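PDB 3GBV: putative LacI-family transcriptional regulator from Bacteroides fragilis, which probably controls transcription as a LacI-type regulator, its periplasmic-binding-protein-like domain likely sensing a small effector that has not been identified. Local coordinates for residues Q115-M129 against Q153-E167. Residues are numbered along the deposited sequence; the frame is centred on the assembly and turned at random.
Sequences QNSHQSGYFAARMLM and QQESREIGFRQYMQE
F161 and Y164 are the knobs of this helix pair, F161 entering a hole formed by G121, A124, A125 and L128, and Y164 one formed by Y122, A125, R126 and M129. Helices 117-129 and 153-167 cross at -47° on one flank of the C-terminal lobe of a periplasmic-binding-protein fold, and M129 and M165 both rest on strand 137-144 beneath. With CG anti to the backbone N, Y164 lays one ring face along the A125-R126 backbone and points its edge at Y122 in a T-shaped stack, planes 76° apart. CD1 of Y164 is 3.5 Å from CZ of Y122.

G121 and G160 let the backbones meet: the axes approach to 6.3 Å, and CA-H...O contacts run both ways, including G160 CA to H118 O at 3.4 Å, nearly straight at 171°. At the amino-terminal end, Q153 NE2 donates to Q115 O (3.1 Å), approaching from above the carbonyl plane, and also reaches D101 O. Q115 OE1 takes a bond from S120 OG at 2.7 Å and a weak one from R157 NH2.

On the outer edge Q163 OE1 lies in the H118 ring plane, bonded weakly to NE2. Q163 NE2 in turn holds the carboxylate of E167, whose OE1 receives Y122 OH at 2.8 Å, almost in line with its C-O bond.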
ATOM      1  N   GLN A 115      10.324  -0.618   9.093  1.00 24.13           N
ATOM      2  CA  GLN A 115      10.751  -0.391   7.731  1.00 23.82           C
ATOM      3  C   GLN A 115      12.255  -0.454   7.607  1.00 22.72           C
ATOM      4  O   GLN A 115      12.990  -0.346   8.592  1.00 21.41           O
ATOM      5  CB  GLN A 115      10.313   0.985   7.224  1.00 24.97           C
ATOM      6  CG  GLN A 115       8.825   1.215   7.121  1.00 24.16           C
ATOM      7  CD  GLN A 115       8.505   2.495   6.380  1.00 23.54           C
ATOM      8  OE1 GLN A 115       9.180   3.513   6.550  1.00 18.87           O
ATOM      9  NE2 GLN A 115       7.467   2.456   5.561  1.00 21.73           N
ATOM     10  N   ASN A 116      12.699  -0.667   6.380  1.00 21.68           N
ATOM     11  CA  ASN A 116      14.105  -0.644   6.084  1.00 22.65           C
ATOM     12  C   ASN A 116      14.263   0.886   5.962  1.00 24.07           C
ATOM     13  O   ASN A 116      13.959   1.480   4.915  1.00 19.32           O
ATOM     14  CB  ASN A 116      14.374  -1.317   4.744  1.00 24.39           C
ATOM     15  CG  ASN A 116      15.799  -1.117   4.286  1.00 26.03           C
ATOM     16  OD1 ASN A 116      16.293   0.010   4.238  1.00 23.04           O
ATOM     17  ND2 ASN A 116      16.470  -2.212   3.948  1.00 27.58           N
ATOM     18  N   SER A 117      14.693   1.506   7.059  1.00 23.19           N
ATOM     19  CA  SER A 117      14.842   2.951   7.144  1.00 26.71           C
ATOM     20  C   SER A 117      15.613   3.587   5.990  1.00 27.59           C
ATOM     21  O   SER A 117      15.214   4.635   5.472  1.00 26.71           O
ATOM     22  CB  SER A 117      15.496   3.319   8.474  1.00 28.23           C
ATOM     23  OG  SER A 117      16.742   2.657   8.622  1.00 30.33           O
ATOM     24  N   HIS A 118      16.705   2.951   5.583  1.00 27.95           N
ATOM     25  CA  HIS A 118      17.513   3.473   4.495  1.00 30.27           C
ATOM     26  C   HIS A 118      16.703   3.557   3.204  1.00 28.26           C
ATOM     27  O   HIS A 118      16.667   4.600   2.555  1.00 25.98           O
ATOM     28  CB  HIS A 118      18.754   2.594   4.284  1.00 35.90           C
ATOM     29  CG  HIS A 118      19.763   3.192   3.352  1.00 43.21           C
ATOM     30  ND1 HIS A 118      20.051   2.650   2.116  1.00 47.56           N
ATOM     31  CD2 HIS A 118      20.536   4.299   3.464  1.00 45.57           C
ATOM     32  CE1 HIS A 118      20.955   3.396   1.508  1.00 48.61           C
ATOM     33  NE2 HIS A 118      21.267   4.404   2.304  1.00 48.21           N
ATOM     34  N   GLN A 119      16.045   2.456   2.850  1.00 25.86           N
ATOM     35  CA  GLN A 119      15.230   2.383   1.636  1.00 24.32           C
ATOM     36  C   GLN A 119      13.998   3.277   1.722  1.00 21.91           C
ATOM     37  O   GLN A 119      13.561   3.824   0.716  1.00 18.75           O
ATOM     38  CB  GLN A 119      14.783   0.943   1.384  1.00 22.63           C
ATOM     39  CG  GLN A 119      14.087   0.718   0.056  1.00 24.43           C
ATOM     40  CD  GLN A 119      15.007   0.963  -1.124  1.00 26.88           C
ATOM     41  OE1 GLN A 119      16.202   0.654  -1.062  1.00 25.61           O
ATOM     42  NE2 GLN A 119      14.457   1.503  -2.214  1.00 24.21           N
ATOM     43  N   SER A 120      13.441   3.411   2.922  1.00 20.35           N
ATOM     44  CA  SER A 120      12.257   4.233   3.119  1.00 22.65           C
ATOM     45  C   SER A 120      12.576   5.691   2.812  1.00 22.19           C
ATOM     46  O   SER A 120      11.762   6.404   2.225  1.00 21.92           O
ATOM     47  CB  SER A 120      11.748   4.100   4.554  1.00 23.63           C
ATOM     48  OG  SER A 120      10.625   4.937   4.780  1.00 26.80           O
ATOM     49  N   GLY A 121      13.771   6.122   3.202  1.00 22.43           N
ATOM     50  CA  GLY A 121      14.188   7.490   2.962  1.00 22.31           C
ATOM     51  C   GLY A 121      14.540   7.727   1.509  1.00 23.22           C
ATOM     52  O   GLY A 121      14.259   8.794   0.960  1.00 21.70           O
ATOM     53  N   TYR A 122      15.165   6.728   0.890  1.00 23.69           N
ATOM     54  CA  TYR A 122      15.560   6.795  -0.515  1.00 24.06           C
ATOM     55  C   TYR A 122      14.277   6.976  -1.348  1.00 23.56           C
ATOM     56  O   TYR A 122      14.213   7.801  -2.267  1.00 19.25           O
ATOM     57  CB  TYR A 122      16.266   5.491  -0.899  1.00 26.35           C
ATOM     58  CG  TYR A 122      16.975   5.512  -2.232  1.00 26.60           C
ATOM     59  CD1 TYR A 122      18.209   6.138  -2.377  1.00 26.68           C
ATOM     60  CD2 TYR A 122      16.418   4.889  -3.347  1.00 29.72           C
ATOM     61  CE1 TYR A 122      18.871   6.146  -3.602  1.00 28.78           C
ATOM     62  CE2 TYR A 122      17.069   4.890  -4.578  1.00 29.83           C
ATOM     63  CZ  TYR A 122      18.294   5.520  -4.699  1.00 31.61           C
ATOM     64  OH  TYR A 122      18.930   5.525  -5.923  1.00 34.10           O
ATOM     65  N   PHE A 123      13.263   6.188  -1.008  1.00 21.77           N
ATOM     66  CA  PHE A 123      11.963   6.238  -1.672  1.00 22.10           C
ATOM     67  C   PHE A 123      11.295   7.595  -1.457  1.00 21.22           C
ATOM     68  O   PHE A 123      10.688   8.155  -2.380  1.00 19.15           O
ATOM     69  CB  PHE A 123      11.048   5.137  -1.113  1.00 23.94           C
ATOM     70  CG  PHE A 123       9.602   5.267  -1.526  1.00 25.43           C
ATOM     71  CD1 PHE A 123       9.152   4.751  -2.737  1.00 25.44           C
ATOM     72  CD2 PHE A 123       8.686   5.897  -0.691  1.00 25.97           C
ATOM     73  CE1 PHE A 123       7.803   4.859  -3.103  1.00 28.30           C
ATOM     74  CE2 PHE A 123       7.338   6.009  -1.053  1.00 27.56           C
ATOM     75  CZ  PHE A 123       6.896   5.489  -2.259  1.00 24.57           C
ATOM     76  N   ALA A 124      11.400   8.107  -0.232  1.00 20.89           N
ATOM     77  CA  ALA A 124      10.806   9.389   0.129  1.00 22.62           C
ATOM     78  C   ALA A 124      11.417  10.495  -0.713  1.00 22.27           C
ATOM     79  O   ALA A 124      10.724  11.418  -1.124  1.00 22.06           O
ATOM     80  CB  ALA A 124      11.015   9.672   1.610  1.00 20.70           C
ATOM     81  N   ALA A 125      12.713  10.382  -0.979  1.00 21.50           N
ATOM     82  CA  ALA A 125      13.429  11.356  -1.792  1.00 24.58           C
ATOM     83  C   ALA A 125      12.884  11.354  -3.216  1.00 25.59           C
ATOM     84  O   ALA A 125      12.640  12.417  -3.793  1.00 23.17           O
ATOM     85  CB  ALA A 125      14.919  11.039  -1.806  1.00 22.94           C
ATOM     86  N   ARG A 126      12.708  10.158  -3.777  1.00 26.12           N
ATOM     87  CA  ARG A 126      12.170  10.006  -5.128  1.00 27.67           C
ATOM     88  C   ARG A 126      10.827  10.716  -5.230  1.00 26.71           C
ATOM     89  O   ARG A 126      10.601  11.514  -6.137  1.00 27.81           O
ATOM     90  CB  ARG A 126      11.985   8.516  -5.462  1.00 30.98           C
ATOM     91  CG  ARG A 126      11.044   8.203  -6.640  1.00 35.33           C
ATOM     92  CD  ARG A 126      11.563   8.752  -7.947  1.00 41.30           C
ATOM     93  NE  ARG A 126      10.632   8.535  -9.060  1.00 47.23           N
ATOM     94  CZ  ARG A 126      10.359   7.353  -9.614  1.00 49.10           C
ATOM     95  NH1 ARG A 126      10.937   6.245  -9.168  1.00 47.66           N
ATOM     96  NH2 ARG A 126       9.515   7.280 -10.636  1.00 50.79           N
HETATM   97  N   MSE A 127       9.939  10.433  -4.285  1.00 25.81           N
HETATM   98  CA  MSE A 127       8.601  11.031  -4.299  1.00 26.97           C
HETATM   99  C   MSE A 127       8.614  12.546  -4.123  1.00 27.07           C
HETATM  100  O   MSE A 127       7.809  13.251  -4.735  1.00 27.13           O
HETATM  101  CB  MSE A 127       7.703  10.409  -3.217  1.00 24.62           C
HETATM  102  CG  MSE A 127       7.489   8.899  -3.341  1.00 23.38           C
HETATM  103 SE   MSE A 127       6.803   8.455  -5.113  1.00 42.61          SE
HETATM  104  CE  MSE A 127       5.025   9.366  -5.140  1.00 25.98           C
ATOM    105  N   LEU A 128       9.509  13.046  -3.278  1.00 26.39           N
ATOM    106  CA  LEU A 128       9.596  14.482  -3.053  1.00 26.17           C
ATOM    107  C   LEU A 128      10.068  15.202  -4.317  1.00 26.78           C
ATOM    108  O   LEU A 128       9.578  16.287  -4.651  1.00 24.80           O
ATOM    109  CB  LEU A 128      10.561  14.802  -1.915  1.00 24.73           C
ATOM    110  CG  LEU A 128      10.665  16.302  -1.616  1.00 25.70           C
ATOM    111  CD1 LEU A 128       9.412  16.745  -0.880  1.00 24.15           C
ATOM    112  CD2 LEU A 128      11.900  16.594  -0.784  1.00 26.24           C
HETATM  113  N   MSE A 129      11.018  14.594  -5.014  1.00 26.38           N
HETATM  114  CA  MSE A 129      11.565  15.186  -6.231  1.00 28.86           C
HETATM  115  C   MSE A 129      10.606  15.168  -7.416  1.00 30.18           C
HETATM  116  O   MSE A 129      10.810  15.886  -8.390  1.00 30.53           O
HETATM  117  CB  MSE A 129      12.875  14.490  -6.599  1.00 29.08           C
HETATM  118  CG  MSE A 129      13.967  14.781  -5.599  1.00 27.79           C
HETATM  119 SE   MSE A 129      14.189  16.754  -5.482  1.00 51.46          SE
HETATM  120  CE  MSE A 129      13.362  17.262  -3.830  1.00 20.35           C
ATOM    121  N   GLN A 153      15.486   4.827  13.245  1.00 29.89           N
ATOM    122  CA  GLN A 153      14.705   4.715  12.018  1.00 28.81           C
ATOM    123  C   GLN A 153      14.701   6.087  11.334  1.00 28.17           C
ATOM    124  O   GLN A 153      14.958   6.188  10.134  1.00 25.98           O
ATOM    125  CB  GLN A 153      13.268   4.270  12.333  1.00 30.16           C
ATOM    126  CG  GLN A 153      12.286   4.342  11.150  1.00 28.45           C
ATOM    127  CD  GLN A 153      12.458   3.220  10.138  1.00 30.90           C
ATOM    128  OE1 GLN A 153      12.249   3.416   8.932  1.00 29.23           O
ATOM    129  NE2 GLN A 153      12.818   2.033  10.618  1.00 28.92           N
ATOM    130  N   GLN A 154      14.427   7.137  12.107  1.00 27.28           N
ATOM    131  CA  GLN A 154      14.386   8.506  11.579  1.00 28.70           C
ATOM    132  C   GLN A 154      15.719   8.974  11.008  1.00 27.77           C
ATOM    133  O   GLN A 154      15.774   9.480   9.892  1.00 25.05           O
ATOM    134  CB  GLN A 154      13.942   9.479  12.670  1.00 28.57           C
ATOM    135  CG  GLN A 154      12.452   9.410  12.983  1.00 32.71           C
ATOM    136  CD  GLN A 154      12.094  10.186  14.231  1.00 32.22           C
ATOM    137  OE1 GLN A 154      12.832  11.076  14.645  1.00 33.71           O
ATOM    138  NE2 GLN A 154      10.954   9.858  14.832  1.00 29.66           N
ATOM    139  N   GLU A 155      16.785   8.796  11.781  1.00 27.98           N
ATOM    140  CA  GLU A 155      18.124   9.198  11.369  1.00 31.03           C
ATOM    141  C   GLU A 155      18.526   8.468  10.094  1.00 29.17           C
ATOM    142  O   GLU A 155      18.988   9.068   9.127  1.00 30.28           O
ATOM    143  CB  GLU A 155      19.134   8.869  12.470  1.00 34.08           C
ATOM    144  CG  GLU A 155      20.549   9.357  12.192  1.00 43.39           C
ATOM    145  CD  GLU A 155      21.615   8.483  12.850  1.00 48.88           C
ATOM    146  OE1 GLU A 155      21.425   8.096  14.024  1.00 51.68           O
ATOM    147  OE2 GLU A 155      22.644   8.190  12.194  1.00 50.72           O
ATOM    148  N   SER A 156      18.337   7.159  10.103  1.00 27.47           N
ATOM    149  CA  SER A 156      18.683   6.322   8.974  1.00 26.28           C
ATOM    150  C   SER A 156      17.887   6.705   7.714  1.00 26.28           C
ATOM    151  O   SER A 156      18.432   6.719   6.601  1.00 23.26           O
ATOM    152  CB  SER A 156      18.430   4.868   9.362  1.00 26.79           C
ATOM    153  OG  SER A 156      19.326   4.007   8.708  1.00 29.89           O
ATOM    154  N   ARG A 157      16.599   7.002   7.889  1.00 24.39           N
ATOM    155  CA  ARG A 157      15.751   7.404   6.767  1.00 26.19           C
ATOM    156  C   ARG A 157      16.373   8.621   6.107  1.00 26.89           C
ATOM    157  O   ARG A 157      16.397   8.738   4.884  1.00 26.24           O
ATOM    158  CB  ARG A 157      14.335   7.776   7.241  1.00 24.95           C
ATOM    159  CG  ARG A 157      13.396   6.601   7.453  1.00 24.49           C
ATOM    160  CD  ARG A 157      12.098   7.053   8.114  1.00 25.99           C
ATOM    161  NE  ARG A 157      11.212   5.930   8.416  1.00 23.95           N
ATOM    162  CZ  ARG A 157      10.102   6.039   9.137  1.00 24.91           C
ATOM    163  NH1 ARG A 157       9.754   7.223   9.627  1.00 22.92           N
ATOM    164  NH2 ARG A 157       9.335   4.976   9.352  1.00 20.08           N
ATOM    165  N   GLU A 158      16.884   9.521   6.940  1.00 26.17           N
ATOM    166  CA  GLU A 158      17.498  10.746   6.461  1.00 28.94           C
ATOM    167  C   GLU A 158      18.743  10.454   5.626  1.00 27.45           C
ATOM    168  O   GLU A 158      19.006  11.123   4.628  1.00 25.51           O
ATOM    169  CB  GLU A 158      17.849  11.652   7.647  1.00 30.12           C
ATOM    170  CG  GLU A 158      17.985  13.097   7.244  1.00 37.44           C
ATOM    171  CD  GLU A 158      18.241  14.011   8.421  1.00 40.19           C
ATOM    172  OE1 GLU A 158      17.416  14.034   9.362  1.00 40.66           O
ATOM    173  OE2 GLU A 158      19.272  14.715   8.394  1.00 42.47           O
ATOM    174  N   ILE A 159      19.504   9.447   6.033  1.00 27.03           N
ATOM    175  CA  ILE A 159      20.706   9.063   5.302  1.00 28.53           C
ATOM    176  C   ILE A 159      20.363   8.531   3.903  1.00 28.51           C
ATOM    177  O   ILE A 159      21.063   8.819   2.927  1.00 27.26           O
ATOM    178  CB  ILE A 159      21.509   7.989   6.085  1.00 28.70           C
ATOM    179  CG1 ILE A 159      22.128   8.622   7.335  1.00 30.46           C
ATOM    180  CG2 ILE A 159      22.607   7.402   5.214  1.00 27.07           C
ATOM    181  CD1 ILE A 159      22.827   7.621   8.242  1.00 29.82           C
ATOM    182  N   GLY A 160      19.289   7.756   3.808  1.00 27.06           N
ATOM    183  CA  GLY A 160      18.892   7.218   2.517  1.00 28.14           C
ATOM    184  C   GLY A 160      18.363   8.335   1.641  1.00 27.84           C
ATOM    185  O   GLY A 160      18.508   8.327   0.413  1.00 25.60           O
ATOM    186  N   PHE A 161      17.737   9.306   2.292  1.00 26.39           N
ATOM    187  CA  PHE A 161      17.179  10.459   1.605  1.00 26.37           C
ATOM    188  C   PHE A 161      18.313  11.266   0.950  1.00 26.68           C
ATOM    189  O   PHE A 161      18.264  11.595  -0.237  1.00 24.53           O
ATOM    190  CB  PHE A 161      16.438  11.330   2.616  1.00 24.07           C
ATOM    191  CG  PHE A 161      15.847  12.576   2.025  1.00 24.88           C
ATOM    192  CD1 PHE A 161      14.604  12.539   1.404  1.00 24.89           C
ATOM    193  CD2 PHE A 161      16.529  13.785   2.081  1.00 23.36           C
ATOM    194  CE1 PHE A 161      14.040  13.680   0.847  1.00 24.29           C
ATOM    195  CE2 PHE A 161      15.971  14.941   1.523  1.00 25.31           C
ATOM    196  CZ  PHE A 161      14.723  14.883   0.908  1.00 24.57           C
ATOM    197  N   ARG A 162      19.341  11.570   1.736  1.00 26.63           N
ATOM    198  CA  ARG A 162      20.463  12.342   1.233  1.00 28.77           C
ATOM    199  C   ARG A 162      21.221  11.594   0.140  1.00 29.49           C
ATOM    200  O   ARG A 162      21.774  12.215  -0.771  1.00 27.27           O
ATOM    201  CB  ARG A 162      21.409  12.708   2.381  1.00 29.97           C
ATOM    202  CG  ARG A 162      20.801  13.644   3.437  1.00 29.04           C
ATOM    203  CD  ARG A 162      21.743  13.815   4.634  1.00 31.56           C
ATOM    204  NE  ARG A 162      21.138  14.579   5.727  1.00 33.62           N
ATOM    205  CZ  ARG A 162      20.918  15.895   5.719  1.00 33.42           C
ATOM    206  NH1 ARG A 162      21.254  16.641   4.674  1.00 33.32           N
ATOM    207  NH2 ARG A 162      20.331  16.463   6.757  1.00 32.90           N
ATOM    208  N   GLN A 163      21.248  10.264   0.214  1.00 28.60           N
ATOM    209  CA  GLN A 163      21.951   9.497  -0.804  1.00 29.38           C
ATOM    210  C   GLN A 163      21.269   9.698  -2.150  1.00 29.11           C
ATOM    211  O   GLN A 163      21.927   9.961  -3.159  1.00 28.30           O
ATOM    212  CB  GLN A 163      21.969   8.007  -0.467  1.00 30.38           C
ATOM    213  CG  GLN A 163      22.949   7.218  -1.326  1.00 34.03           C
ATOM    214  CD  GLN A 163      22.929   5.727  -1.039  1.00 37.92           C
ATOM    215  OE1 GLN A 163      22.940   5.299   0.125  1.00 38.48           O
ATOM    216  NE2 GLN A 163      22.909   4.922  -2.102  1.00 37.44           N
ATOM    217  N   TYR A 164      19.944   9.566  -2.161  1.00 29.31           N
ATOM    218  CA  TYR A 164      19.182   9.748  -3.389  1.00 29.60           C
ATOM    219  C   TYR A 164      19.407  11.160  -3.931  1.00 29.08           C
ATOM    220  O   TYR A 164      19.615  11.354  -5.131  1.00 27.28           O
ATOM    221  CB  TYR A 164      17.683   9.554  -3.139  1.00 29.19           C
ATOM    222  CG  TYR A 164      16.851   9.667  -4.402  1.00 31.25           C
ATOM    223  CD1 TYR A 164      16.448   8.524  -5.105  1.00 31.51           C
ATOM    224  CD2 TYR A 164      16.496  10.920  -4.916  1.00 31.06           C
ATOM    225  CE1 TYR A 164      15.711   8.626  -6.287  1.00 31.23           C
ATOM    226  CE2 TYR A 164      15.771  11.034  -6.096  1.00 31.07           C
ATOM    227  CZ  TYR A 164      15.382   9.880  -6.773  1.00 33.17           C
ATOM    228  OH  TYR A 164      14.676   9.975  -7.940  1.00 34.24           O
HETATM  229  N   MSE A 165      19.344  12.145  -3.042  1.00 27.91           N
HETATM  230  CA  MSE A 165      19.537  13.532  -3.442  1.00 27.73           C
HETATM  231  C   MSE A 165      20.935  13.733  -4.033  1.00 29.98           C
HETATM  232  O   MSE A 165      21.120  14.510  -4.965  1.00 28.68           O
HETATM  233  CB  MSE A 165      19.356  14.463  -2.243  1.00 26.47           C
HETATM  234  CG  MSE A 165      17.992  14.399  -1.592  1.00 27.64           C
HETATM  235 SE   MSE A 165      16.669  15.141  -2.860  1.00 40.57          SE
HETATM  236  CE  MSE A 165      17.087  17.082  -2.794  1.00 22.57           C
ATOM    237  N   GLN A 166      21.925  13.042  -3.484  1.00 30.33           N
ATOM    238  CA  GLN A 166      23.284  13.167  -4.002  1.00 32.26           C
ATOM    239  C   GLN A 166      23.364  12.540  -5.395  1.00 32.92           C
ATOM    240  O   GLN A 166      23.954  13.104  -6.317  1.00 32.66           O
ATOM    241  CB  GLN A 166      24.275  12.473  -3.065  1.00 31.51           C
ATOM    242  CG  GLN A 166      24.768  13.324  -1.902  1.00 32.89           C
ATOM    243  CD  GLN A 166      25.434  12.497  -0.813  1.00 35.26           C
ATOM    244  OE1 GLN A 166      26.052  11.465  -1.087  1.00 36.24           O
ATOM    245  NE2 GLN A 166      25.320  12.954   0.432  1.00 33.92           N
ATOM    246  N   GLU A 167      22.746  11.378  -5.551  1.00 33.81           N
ATOM    247  CA  GLU A 167      22.776  10.674  -6.826  1.00 35.14           C
ATOM    248  C   GLU A 167      21.923  11.302  -7.929  1.00 35.16           C
ATOM    249  O   GLU A 167      22.240  11.149  -9.107  1.00 34.01           O
ATOM    250  CB  GLU A 167      22.334   9.224  -6.624  1.00 35.94           C
ATOM    251  CG  GLU A 167      23.082   8.474  -5.520  1.00 39.20           C
ATOM    252  CD  GLU A 167      22.522   7.072  -5.299  1.00 40.46           C
ATOM    253  OE1 GLU A 167      21.281   6.928  -5.309  1.00 41.54           O
ATOM    254  OE2 GLU A 167      23.312   6.122  -5.110  1.00 40.97           O
TER